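Local coordinates for protein protocadherin gamma-B3 (Homo sapiens, PDB 5K8R) that is a potential calcium-dependent cell-adhesion protein that may help establish and maintain specific neuronal connections in the brain, at residues Arg34-Phe45 and Leu74-Asn85; Ala236-Glu246 and Val289-His297. All coordinates share one frame; numbering follows the deposited sequence.

Contact 1: residues Arg34-Phe45 and Leu74-Asn85; sequences RNLRVIAEKKFF and LEFEMVAEKPLN
Glu-81 OE2 is gripped by two donors, Asn-35 ND2 and Arg-37 NH1, which come to it from opposite faces of the carboxylate. The amide nitrogen ND2 of Asn-35 lies 2.7 Å from Glu-81 OE2, nearly along its C-O axis. Arg-37 NH1 closes a salt bridge of 3.0 Å to the same OE2 from above the carboxylate plane, guanidinium and carboxylate being turned 71° apart. The Arg-37 chain runs extended from CG to NE and lies over Val-79, whose CG1 touches Arg-37 CG at 3.4 Å and sits against one guanidinium face. With an alanine here the guanidinium is gone, and Glu-81 OE2 would probably lose its salt-bridge partner and keep Asn-35 ND2 as its donor from residues 34-45, with Val-79 CG1 less covered. Arg-34, just before them, bends at chi2 (-132°) and chi3 (60°), which brings its guanidinium back against the hairpin loop that follows Ala-80: NE donates to Glu-81 O at 3.1 Å with that oxygen in the guanidinium plane, while Ala-80 CB covers one face and Pro-83 CD the other.

Val-38 and Met-78 point to the face opposite Arg-37 and Val-79, and there the contact is apolar. Val-38 CG2 presses on Phe-76 CD1 at 3.5 Å. Leu-36 joins this cluster through CD2, which meets Ala-80 CB and Met-78 CE, as do Phe-44 and Phe-45, both reached by Leu-74 CD1. The rings of Phe-76 and Phe-45 are only slightly inclined to each other and so far displaced that they hardly overlap, centroids 5.4 Å apart. Within the sheet, Arg-37 and Val-79 form a hydrogen-bonded antiparallel pair and Ile-39 N donates to Glu-77 O. Ser-321 and Leu-338 of the second subunit pack on Arg-37 and Val-79. The arrangement is an antiparallel strand pair at the edge of a sheet in the first cadherin repeat, a Greek-key beta-sandwich, here facing the partner protomer.

Contact 2: residues Ala236-Glu246 and Val289-His297; sequences AIDMDEGINAE and VEAKDGGHH. With CA (calcium ion), chain H; CA (calcium ion), chain J.
The calcium site at the junction of the second and third cadherin repeats joins these segments, with the ion of chain H held between the loop after strand 230-237 and the turn after strand 284-292. Asp-238, its CG anti to the backbone N (chi1 -159°), presents both carboxylate oxygens to the ion, OD1 at 2.5 Å and OD2 at 2.4 Å. Asn-244 contributes its backbone O, and Asp-293 OD2 binds the same calcium from residues 289-297 at 2.7 Å. The Asp-238 and Asp-293 side chains cross at about a right angle; their OD2 atoms come within 3.3 Å, a closeness the shared cation probably makes tolerable. Asp-240 bridges two ions, OD2 to the chain H calcium and OD1 to that of chain J, whose other ligands include Glu-173, Asp-204 and Asp-207. Asn-206 OD1 and Asn-208 O complete the shell of the chain H ion. An Asx turn, Asp-240 N to Asp-238 OD1, braces the first carboxylate. Away from the metal, the CB atoms of Ala-236 and Ala-291 meet at 4.0 Å. Gly-294 packs against the 3-10 segment 243-244, where a CB would probably clash with Ile-243 O, and its N gives that oxygen a weak hydrogen bond of 3.1 Å.

In the fold
From the N terminus, the chain first passes through the first cadherin repeat, where contact 1 closes a loop of 28 intervening residues by pairing edge strand 37-39 with strand 73-80. The chain then traverses the whole second repeat before residues 236-246 open contact 2, which closes on residues 289-297 after 42 more residues, in the third repeat. The two loops are in series, neither nesting nor crossing, and their nearest atoms are about 55 Å apart. Contact 1 thus ties strands within one sandwich at the N-terminal end of the rod, whereas contact 2 gathers loops at the calcium-bound joint linking the second and third repeats, near the middle of the chain.

Contact 1: residues Arg34-Phe45 and Leu74-Asn85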
loop_
_atom_site.group_PDB
_atom_site.type_symbol
_atom_site.label_atom_id
_atom_site.label_comp_id
_atom_site.label_asym_id
_atom_site.label_seq_id
_atom_site.Cartn_x
_atom_site.Cartn_y
_atom_site.Cartn_z
ATOM N N ARG A 34 56.120 -10.104 61.604
ATOM C CA ARG A 34 55.403 -10.867 60.597
ATOM C C ARG A 34 55.264 -10.187 59.258
ATOM O O ARG A 34 55.260 -10.822 58.244
ATOM C CB ARG A 34 54.091 -11.340 61.142
ATOM C CG ARG A 34 54.304 -12.139 62.390
ATOM C CD ARG A 34 53.546 -13.429 62.381
ATOM N NE ARG A 34 53.953 -14.257 61.281
ATOM C CZ ARG A 34 53.395 -15.411 61.011
ATOM N NH1 ARG A 34 52.427 -15.839 61.770
ATOM N NH2 ARG A 34 53.816 -16.137 60.009
ATOM N N ASN A 35 55.159 -8.884 59.275
ATOM C CA ASN A 35 55.156 -8.073 58.057
ATOM C C ASN A 35 54.074 -8.532 57.077
ATOM O O ASN A 35 54.348 -8.955 55.953
ATOM C CB ASN A 35 56.540 -8.091 57.403
ATOM C CG ASN A 35 56.699 -7.023 56.340
ATOM O OD1 ASN A 35 55.997 -6.011 56.350
ATOM N ND2 ASN A 35 57.628 -7.240 55.417
ATOM N N LEU A 36 52.825 -8.446 57.533
ATOM C CA LEU A 36 51.696 -8.818 56.690
ATOM C C LEU A 36 51.629 -7.912 55.470
ATOM O O LEU A 36 51.930 -6.718 55.547
ATOM C CB LEU A 36 50.389 -8.717 57.478
ATOM C CG LEU A 36 50.340 -9.317 58.883
ATOM C CD1 LEU A 36 48.986 -9.053 59.524
ATOM C CD2 LEU A 36 50.627 -10.802 58.837
ATOM N N ARG A 37 51.230 -8.480 54.332
ATOM C CA ARG A 37 51.014 -7.649 53.154
ATOM C C ARG A 37 50.022 -8.325 52.221
ATOM O O ARG A 37 49.850 -9.543 52.239
ATOM C CB ARG A 37 52.330 -7.351 52.422
ATOM C CG ARG A 37 53.129 -8.576 52.037
ATOM C CD ARG A 37 54.502 -8.191 51.516
ATOM N NE ARG A 37 55.309 -9.360 51.179
ATOM C CZ ARG A 37 56.035 -10.043 52.057
ATOM N NH1 ARG A 37 56.054 -9.678 53.332
ATOM N NH2 ARG A 37 56.740 -11.095 51.663
ATOM N N VAL A 38 49.365 -7.510 51.405
ATOM C CA VAL A 38 48.370 -7.984 50.451
ATOM C C VAL A 38 49.059 -8.271 49.125
ATOM O O VAL A 38 50.008 -7.577 48.738
ATOM C CB VAL A 38 47.236 -6.951 50.291
ATOM C CG1 VAL A 38 47.787 -5.622 49.792
ATOM C CG2 VAL A 38 46.150 -7.471 49.364
ATOM N N ILE A 39 48.582 -9.301 48.433
ATOM C CA ILE A 39 49.146 -9.695 47.148
ATOM C C ILE A 39 48.063 -9.835 46.083
ATOM O O ILE A 39 47.286 -10.790 46.091
ATOM C CB ILE A 39 49.920 -11.022 47.256
ATOM C CG1 ILE A 39 51.106 -10.872 48.212
ATOM C CG2 ILE A 39 50.391 -11.477 45.883
ATOM C CD1 ILE A 39 52.206 -9.978 47.683
ATOM N N ALA A 40 48.021 -8.874 45.167
ATOM C CA ALA A 40 47.045 -8.872 44.085
ATOM C C ALA A 40 47.424 -7.804 43.068
ATOM O O ALA A 40 47.835 -6.704 43.440
ATOM C CB ALA A 40 45.648 -8.619 44.630
ATOM N N GLU A 41 47.292 -8.125 41.785
ATOM C CA GLU A 41 47.644 -7.169 40.742
ATOM C C GLU A 41 46.717 -5.962 40.734
ATOM O O GLU A 41 47.104 -4.901 40.234
ATOM C CB GLU A 41 47.630 -7.853 39.376
ATOM C CG GLU A 41 48.611 -9.003 39.266
ATOM C CD GLU A 41 48.378 -9.848 38.035
ATOM O OE1 GLU A 41 48.529 -9.325 36.909
ATOM O OE2 GLU A 41 48.030 -11.034 38.196
ATOM N N LYS A 42 45.509 -6.101 41.273
ATOM C CA LYS A 42 44.591 -4.981 41.433
ATOM C C LYS A 42 44.827 -4.335 42.793
ATOM O O LYS A 42 44.707 -4.997 43.831
ATOM C CB LYS A 42 43.142 -5.445 41.297
ATOM C CG LYS A 42 42.705 -5.727 39.870
ATOM C CD LYS A 42 42.805 -4.479 39.008
ATOM C CE LYS A 42 42.045 -4.643 37.702
ATOM N NZ LYS A 42 42.512 -5.825 36.926
ATOM N N LYS A 43 45.164 -3.045 42.787
ATOM C CA LYS A 43 45.458 -2.302 44.013
ATOM C C LYS A 43 44.150 -1.813 44.637
ATOM O O LYS A 43 43.823 -0.626 44.644
ATOM C CB LYS A 43 46.398 -1.141 43.718
ATOM C CG LYS A 43 47.669 -1.523 42.975
ATOM C CD LYS A 43 48.732 -2.057 43.919
ATOM C CE LYS A 43 50.058 -2.242 43.198
ATOM N NZ LYS A 43 51.164 -2.568 44.140
ATOM N N PHE A 44 43.391 -2.768 45.175
ATOM C CA PHE A 44 42.094 -2.476 45.775
ATOM C C PHE A 44 42.146 -2.351 47.292
ATOM O O PHE A 44 41.425 -1.528 47.864
ATOM C CB PHE A 44 41.077 -3.554 45.386
ATOM C CG PHE A 44 40.548 -3.409 43.985
ATOM C CD1 PHE A 44 40.351 -2.153 43.436
ATOM C CD2 PHE A 44 40.250 -4.523 43.220
ATOM C CE1 PHE A 44 39.865 -2.012 42.148
ATOM C CE2 PHE A 44 39.765 -4.388 41.932
ATOM C CZ PHE A 44 39.573 -3.130 41.395
ATOM N N PHE A 45 42.983 -3.143 47.959
ATOM C CA PHE A 45 43.095 -3.118 49.409
ATOM C C PHE A 45 44.560 -3.062 49.812
ATOM O O PHE A 45 45.442 -3.503 49.070
ATOM C CB PHE A 45 42.439 -4.350 50.051
ATOM C CG PHE A 45 41.020 -4.579 49.620
ATOM C CD1 PHE A 45 40.726 -5.483 48.612
ATOM C CD2 PHE A 45 39.980 -3.894 50.224
ATOM C CE1 PHE A 45 39.418 -5.697 48.214
ATOM C CE2 PHE A 45 38.672 -4.104 49.831
ATOM C CZ PHE A 45 38.391 -5.006 48.825
ATOM N N LEU A 74 35.959 -10.427 45.623
ATOM C CA LEU A 74 37.360 -10.161 45.320
ATOM C C LEU A 74 38.217 -11.060 46.198
ATOM O O LEU A 74 38.214 -10.919 47.426
ATOM C CB LEU A 74 37.707 -8.691 45.553
ATOM C CG LEU A 74 37.085 -7.665 44.604
ATOM C CD1 LEU A 74 37.439 -6.253 45.038
ATOM C CD2 LEU A 74 37.538 -7.917 43.174
ATOM N N GLU A 75 38.944 -11.980 45.573
ATOM C CA GLU A 75 39.763 -12.953 46.282
ATOM C C GLU A 75 41.232 -12.589 46.131
ATOM O O GLU A 75 41.707 -12.361 45.013
ATOM C CB GLU A 75 39.509 -14.367 45.754
ATOM C CG GLU A 75 38.037 -14.735 45.664
ATOM C CD GLU A 75 37.813 -16.224 45.498
ATOM O OE1 GLU A 75 38.789 -16.946 45.205
ATOM O OE2 GLU A 75 36.660 -16.673 45.668
ATOM N N PHE A 76 41.947 -12.535 47.252
ATOM C CA PHE A 76 43.376 -12.257 47.233
ATOM C C PHE A 76 44.035 -13.007 48.383
ATOM O O PHE A 76 43.370 -13.673 49.182
ATOM C CB PHE A 76 43.651 -10.750 47.301
ATOM C CG PHE A 76 43.043 -10.070 48.495
ATOM C CD1 PHE A 76 43.735 -9.991 49.693
ATOM C CD2 PHE A 76 41.783 -9.501 48.416
ATOM C CE1 PHE A 76 43.179 -9.363 50.792
ATOM C CE2 PHE A 76 41.221 -8.871 49.511
ATOM C CZ PHE A 76 41.921 -8.802 50.700
ATOM N N GLU A 77 45.358 -12.893 48.460
ATOM C CA GLU A 77 46.157 -13.595 49.455
ATOM C C GLU A 77 46.953 -12.580 50.262
ATOM O O GLU A 77 47.698 -11.774 49.690
ATOM C CB GLU A 77 47.099 -14.602 48.789
ATOM C CG GLU A 77 46.401 -15.664 47.953
ATOM C CD GLU A 77 45.865 -16.811 48.789
ATOM O OE1 GLU A 77 46.169 -16.862 49.999
ATOM O OE2 GLU A 77 45.143 -17.666 48.233
ATOM N N MET A 78 46.792 -12.614 51.582
ATOM C CA MET A 78 47.646 -11.854 52.484
ATOM C C MET A 78 48.776 -12.761 52.951
ATOM O O MET A 78 48.524 -13.806 53.562
ATOM C CB MET A 78 46.862 -11.324 53.684
ATOM C CG MET A 78 47.703 -10.459 54.615
ATOM S SD MET A 78 47.087 -10.376 56.308
ATOM C CE MET A 78 47.498 -12.014 56.898
ATOM N N VAL A 79 50.009 -12.367 52.651
ATOM C CA VAL A 79 51.175 -13.158 53.018
ATOM C C VAL A 79 51.924 -12.629 54.236
ATOM O O VAL A 79 52.161 -11.428 54.370
ATOM C CB VAL A 79 52.164 -13.277 51.841
ATOM C CG1 VAL A 79 52.701 -11.906 51.461
ATOM C CG2 VAL A 79 53.301 -14.222 52.199
ATOM N N ALA A 80 52.294 -13.553 55.114
ATOM C CA ALA A 80 53.035 -13.249 56.324
ATOM C C ALA A 80 54.371 -13.971 56.264
ATOM O O ALA A 80 54.519 -14.980 55.571
ATOM C CB ALA A 80 52.267 -13.671 57.583
ATOM N N GLU A 81 55.348 -13.446 56.996
ATOM C CA GLU A 81 56.666 -14.057 57.058
ATOM C C GLU A 81 57.042 -14.310 58.511
ATOM O O GLU A 81 56.409 -13.804 59.442
ATOM C CB GLU A 81 57.726 -13.194 56.360
ATOM C CG GLU A 81 57.652 -11.711 56.659
ATOM C CD GLU A 81 58.696 -10.918 55.900
ATOM O OE1 GLU A 81 59.866 -11.355 55.865
ATOM O OE2 GLU A 81 58.347 -9.865 55.327
ATOM N N LYS A 82 58.090 -15.112 58.686
ATOM C CA LYS A 82 58.537 -15.573 60.000
ATOM C C LYS A 82 57.408 -16.178 60.836
ATOM O O LYS A 82 57.013 -15.603 61.851
ATOM C CB LYS A 82 59.192 -14.422 60.769
ATOM C CG LYS A 82 60.435 -13.863 60.099
ATOM C CD LYS A 82 61.040 -12.732 60.911
ATOM C CE LYS A 82 62.305 -12.203 60.260
ATOM N NZ LYS A 82 62.052 -11.709 58.878
ATOM N N PRO A 83 56.880 -17.341 60.415
ATOM C CA PRO A 83 57.206 -18.071 59.185
ATOM C C PRO A 83 56.359 -17.616 57.996
ATOM O O PRO A 83 55.335 -16.960 58.190
ATOM C CB PRO A 83 56.894 -19.519 59.554
ATOM C CG PRO A 83 55.759 -19.401 60.506
ATOM C CD PRO A 83 55.987 -18.126 61.288
ATOM N N LEU A 84 56.788 -17.957 56.783
ATOM C CA LEU A 84 56.038 -17.591 55.589
ATOM C C LEU A 84 54.750 -18.399 55.502
ATOM O O LEU A 84 54.758 -19.620 55.686
ATOM C CB LEU A 84 56.885 -17.815 54.339
ATOM C CG LEU A 84 57.875 -16.712 53.962
ATOM C CD1 LEU A 84 58.780 -17.179 52.839
ATOM C CD2 LEU A 84 57.129 -15.452 53.554
ATOM N N ASN A 85 53.643 -17.716 55.215
ATOM C CA ASN A 85 52.343 -18.363 55.127
ATOM C C ASN A 85 51.399 -17.500 54.300
ATOM O O ASN A 85 51.455 -16.268 54.360
ATOM C CB ASN A 85 51.742 -18.611 56.517
ATOM C CG ASN A 85 52.123 -19.965 57.085
ATOM O OD1 ASN A 85 52.229 -20.950 56.354
ATOM N ND2 ASN A 85 52.329 -20.020 58.396
#

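Contact 2: residues Ala236-Glu246 and Val289-His297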
loop_
_atom_site.group_PDB
_atom_site.type_symbol
_atom_site.label_atom_id
_atom_site.label_comp_id
_atom_site.label_asym_id
_atom_site.label_seq_id
_atom_site.Cartn_x
_atom_site.Cartn_y
_atom_site.Cartn_z
ATOM N N ALA A 236 -13.140 14.986 -7.653
ATOM C CA ALA A 236 -13.285 14.025 -6.570
ATOM C C ALA A 236 -12.218 14.302 -5.522
ATOM O O ALA A 236 -11.072 14.616 -5.860
ATOM C CB ALA A 236 -13.167 12.580 -7.073
ATOM N N ILE A 237 -12.598 14.187 -4.252
ATOM C CA ILE A 237 -11.719 14.487 -3.128
ATOM C C ILE A 237 -11.468 13.201 -2.353
ATOM O O ILE A 237 -12.407 12.447 -2.070
ATOM C CB ILE A 237 -12.322 15.569 -2.212
ATOM C CG1 ILE A 237 -12.613 16.840 -3.012
ATOM C CG2 ILE A 237 -11.390 15.868 -1.046
ATOM C CD1 ILE A 237 -13.238 17.948 -2.194
ATOM N N ASP A 238 -10.203 12.951 -2.016
ATOM C CA ASP A 238 -9.806 11.782 -1.239
ATOM C C ASP A 238 -8.980 12.259 -0.055
ATOM O O ASP A 238 -7.918 12.862 -0.242
ATOM C CB ASP A 238 -9.013 10.792 -2.097
ATOM C CG ASP A 238 -9.011 9.388 -1.523
ATOM O OD1 ASP A 238 -8.859 9.241 -0.292
ATOM O OD2 ASP A 238 -9.166 8.429 -2.308
ATOM N N MET A 239 -9.476 12.005 1.134
ATOM C CA MET A 239 -8.821 12.420 2.334
ATOM C C MET A 239 -7.542 11.688 2.695
ATOM O O MET A 239 -6.844 12.128 3.547
ATOM C CB MET A 239 -9.798 12.333 3.482
ATOM C CG MET A 239 -10.926 13.326 3.409
ATOM S SD MET A 239 -10.303 14.938 3.016
ATOM C CE MET A 239 -11.703 15.955 3.388
ATOM N N ASP A 240 -7.239 10.585 2.046
ATOM C CA ASP A 240 -6.053 9.831 2.369
ATOM C C ASP A 240 -4.829 10.368 1.681
ATOM O O ASP A 240 -4.894 11.370 1.050
ATOM C CB ASP A 240 -6.152 8.387 1.905
ATOM C CG ASP A 240 -7.323 7.693 2.487
ATOM O OD1 ASP A 240 -7.903 8.183 3.434
ATOM O OD2 ASP A 240 -7.708 6.663 2.003
ATOM N N GLU A 241 -3.714 9.689 1.839
ATOM C CA GLU A 241 -2.382 10.212 1.574
ATOM C C GLU A 241 -1.675 9.344 0.545
ATOM O O GLU A 241 -1.834 8.121 0.539
ATOM C CB GLU A 241 -1.551 10.272 2.864
ATOM C CG GLU A 241 -0.172 10.891 2.702
ATOM C CD GLU A 241 0.647 10.828 3.977
ATOM O OE1 GLU A 241 0.231 10.119 4.917
ATOM O OE2 GLU A 241 1.704 11.490 4.040
ATOM N N GLY A 242 -0.897 9.988 -0.324
ATOM C CA GLY A 242 -0.062 9.249 -1.257
ATOM C C GLY A 242 -0.878 8.551 -2.328
ATOM O O GLY A 242 -1.801 9.123 -2.919
ATOM N N ILE A 243 -0.528 7.288 -2.585
ATOM C CA ILE A 243 -1.233 6.505 -3.596
ATOM C C ILE A 243 -2.692 6.311 -3.207
ATOM O O ILE A 243 -3.565 6.189 -4.075
ATOM C CB ILE A 243 -0.512 5.159 -3.821
ATOM C CG1 ILE A 243 -1.184 4.357 -4.939
ATOM C CG2 ILE A 243 -0.459 4.351 -2.531
ATOM C CD1 ILE A 243 -1.178 5.055 -6.282
ATOM N N ASN A 244 -2.988 6.307 -1.907
ATOM C CA ASN A 244 -4.363 6.188 -1.437
ATOM C C ASN A 244 -5.209 7.417 -1.749
ATOM O O ASN A 244 -6.400 7.420 -1.420
ATOM C CB ASN A 244 -4.381 5.923 0.070
ATOM C CG ASN A 244 -3.689 4.627 0.443
ATOM O OD1 ASN A 244 -3.702 3.661 -0.319
ATOM N ND2 ASN A 244 -3.082 4.600 1.625
ATOM N N ALA A 245 -4.636 8.453 -2.367
ATOM C CA ALA A 245 -5.377 9.653 -2.721
ATOM C C ALA A 245 -5.328 9.992 -4.204
ATOM O O ALA A 245 -6.108 10.844 -4.647
ATOM C CB ALA A 245 -4.863 10.858 -1.917
ATOM N N GLU A 246 -4.445 9.365 -4.979
ATOM C CA GLU A 246 -4.381 9.617 -6.414
ATOM C C GLU A 246 -5.639 9.079 -7.085
ATOM O O GLU A 246 -5.944 7.886 -6.980
ATOM C CB GLU A 246 -3.136 8.969 -7.012
ATOM C CG GLU A 246 -1.829 9.473 -6.426
ATOM C CD GLU A 246 -0.618 8.803 -7.045
ATOM O OE1 GLU A 246 -0.801 7.964 -7.951
ATOM O OE2 GLU A 246 0.516 9.115 -6.625
ATOM N N VAL A 289 -19.596 8.603 -14.851
ATOM C CA VAL A 289 -18.194 8.897 -14.576
ATOM C C VAL A 289 -17.774 8.146 -13.318
ATOM O O VAL A 289 -18.488 8.167 -12.307
ATOM C CB VAL A 289 -17.951 10.409 -14.420
ATOM C CG1 VAL A 289 -16.510 10.678 -14.010
ATOM C CG2 VAL A 289 -18.281 11.133 -15.717
ATOM N N GLU A 290 -16.618 7.490 -13.388
ATOM C CA GLU A 290 -16.053 6.720 -12.291
ATOM C C GLU A 290 -14.729 7.335 -11.856
ATOM O O GLU A 290 -13.923 7.755 -12.695
ATOM C CB GLU A 290 -15.833 5.258 -12.701
ATOM C CG GLU A 290 -15.085 4.419 -11.675
ATOM C CD GLU A 290 -14.601 3.100 -12.242
ATOM O OE1 GLU A 290 -14.490 2.988 -13.481
ATOM O OE2 GLU A 290 -14.334 2.173 -11.451
ATOM N N ALA A 291 -14.515 7.385 -10.543
ATOM C CA ALA A 291 -13.264 7.839 -9.952
ATOM C C ALA A 291 -12.703 6.732 -9.073
ATOM O O ALA A 291 -13.410 6.202 -8.209
ATOM C CB ALA A 291 -13.468 9.115 -9.131
ATOM N N LYS A 292 -11.438 6.382 -9.298
ATOM C CA LYS A 292 -10.766 5.336 -8.543
ATOM C C LYS A 292 -9.524 5.896 -7.864
ATOM O O LYS A 292 -8.948 6.891 -8.314
ATOM C CB LYS A 292 -10.371 4.158 -9.444
ATOM C CG LYS A 292 -11.542 3.434 -10.085
ATOM C CD LYS A 292 -11.058 2.373 -11.060
ATOM C CE LYS A 292 -10.129 1.378 -10.381
ATOM N NZ LYS A 292 -9.610 0.361 -11.338
ATOM N N ASP A 293 -9.113 5.251 -6.777
ATOM C CA ASP A 293 -7.887 5.612 -6.083
ATOM C C ASP A 293 -6.881 4.465 -6.178
ATOM O O ASP A 293 -7.077 3.494 -6.921
ATOM C CB ASP A 293 -8.183 6.006 -4.629
ATOM C CG ASP A 293 -8.879 4.907 -3.841
ATOM O OD1 ASP A 293 -9.039 3.786 -4.366
ATOM O OD2 ASP A 293 -9.257 5.171 -2.679
ATOM N N GLY A 294 -5.790 4.581 -5.417
ATOM C CA GLY A 294 -4.763 3.550 -5.453
ATOM C C GLY A 294 -5.221 2.235 -4.852
ATOM O O GLY A 294 -4.843 1.162 -5.331
ATOM N N GLY A 295 -6.036 2.297 -3.803
ATOM C CA GLY A 295 -6.598 1.119 -3.177
ATOM C C GLY A 295 -7.856 0.591 -3.830
ATOM O O GLY A 295 -8.550 -0.238 -3.229
ATOM N N HIS A 296 -8.176 1.058 -5.037
ATOM C CA HIS A 296 -9.300 0.588 -5.840
ATOM C C HIS A 296 -10.657 0.914 -5.224
ATOM O O HIS A 296 -11.654 0.259 -5.543
ATOM C CB HIS A 296 -9.195 -0.916 -6.119
ATOM C CG HIS A 296 -7.899 -1.319 -6.751
ATOM N ND1 HIS A 296 -6.838 -1.813 -6.022
ATOM C CD2 HIS A 296 -7.486 -1.285 -8.039
ATOM C CE1 HIS A 296 -5.831 -2.076 -6.837
ATOM N NE2 HIS A 296 -6.199 -1.763 -8.067
ATOM N N HIS A 297 -10.724 1.911 -4.346
ATOM C CA HIS A 297 -12.014 2.457 -3.948
ATOM C C HIS A 297 -12.611 3.244 -5.107
ATOM O O HIS A 297 -11.904 3.956 -5.824
ATOM C CB HIS A 297 -11.868 3.357 -2.720
ATOM C CG HIS A 297 -11.948 2.625 -1.417
ATOM N ND1 HIS A 297 -12.652 1.450 -1.266
ATOM C CD2 HIS A 297 -11.417 2.904 -0.204
ATOM C CE1 HIS A 297 -12.550 1.035 -0.015
ATOM N NE2 HIS A 297 -11.806 1.900 0.650
HETATM CA CA CA H . -8.568 6.799 -0.635
HETATM CA CA CA J . -6.687 7.120 5.681
#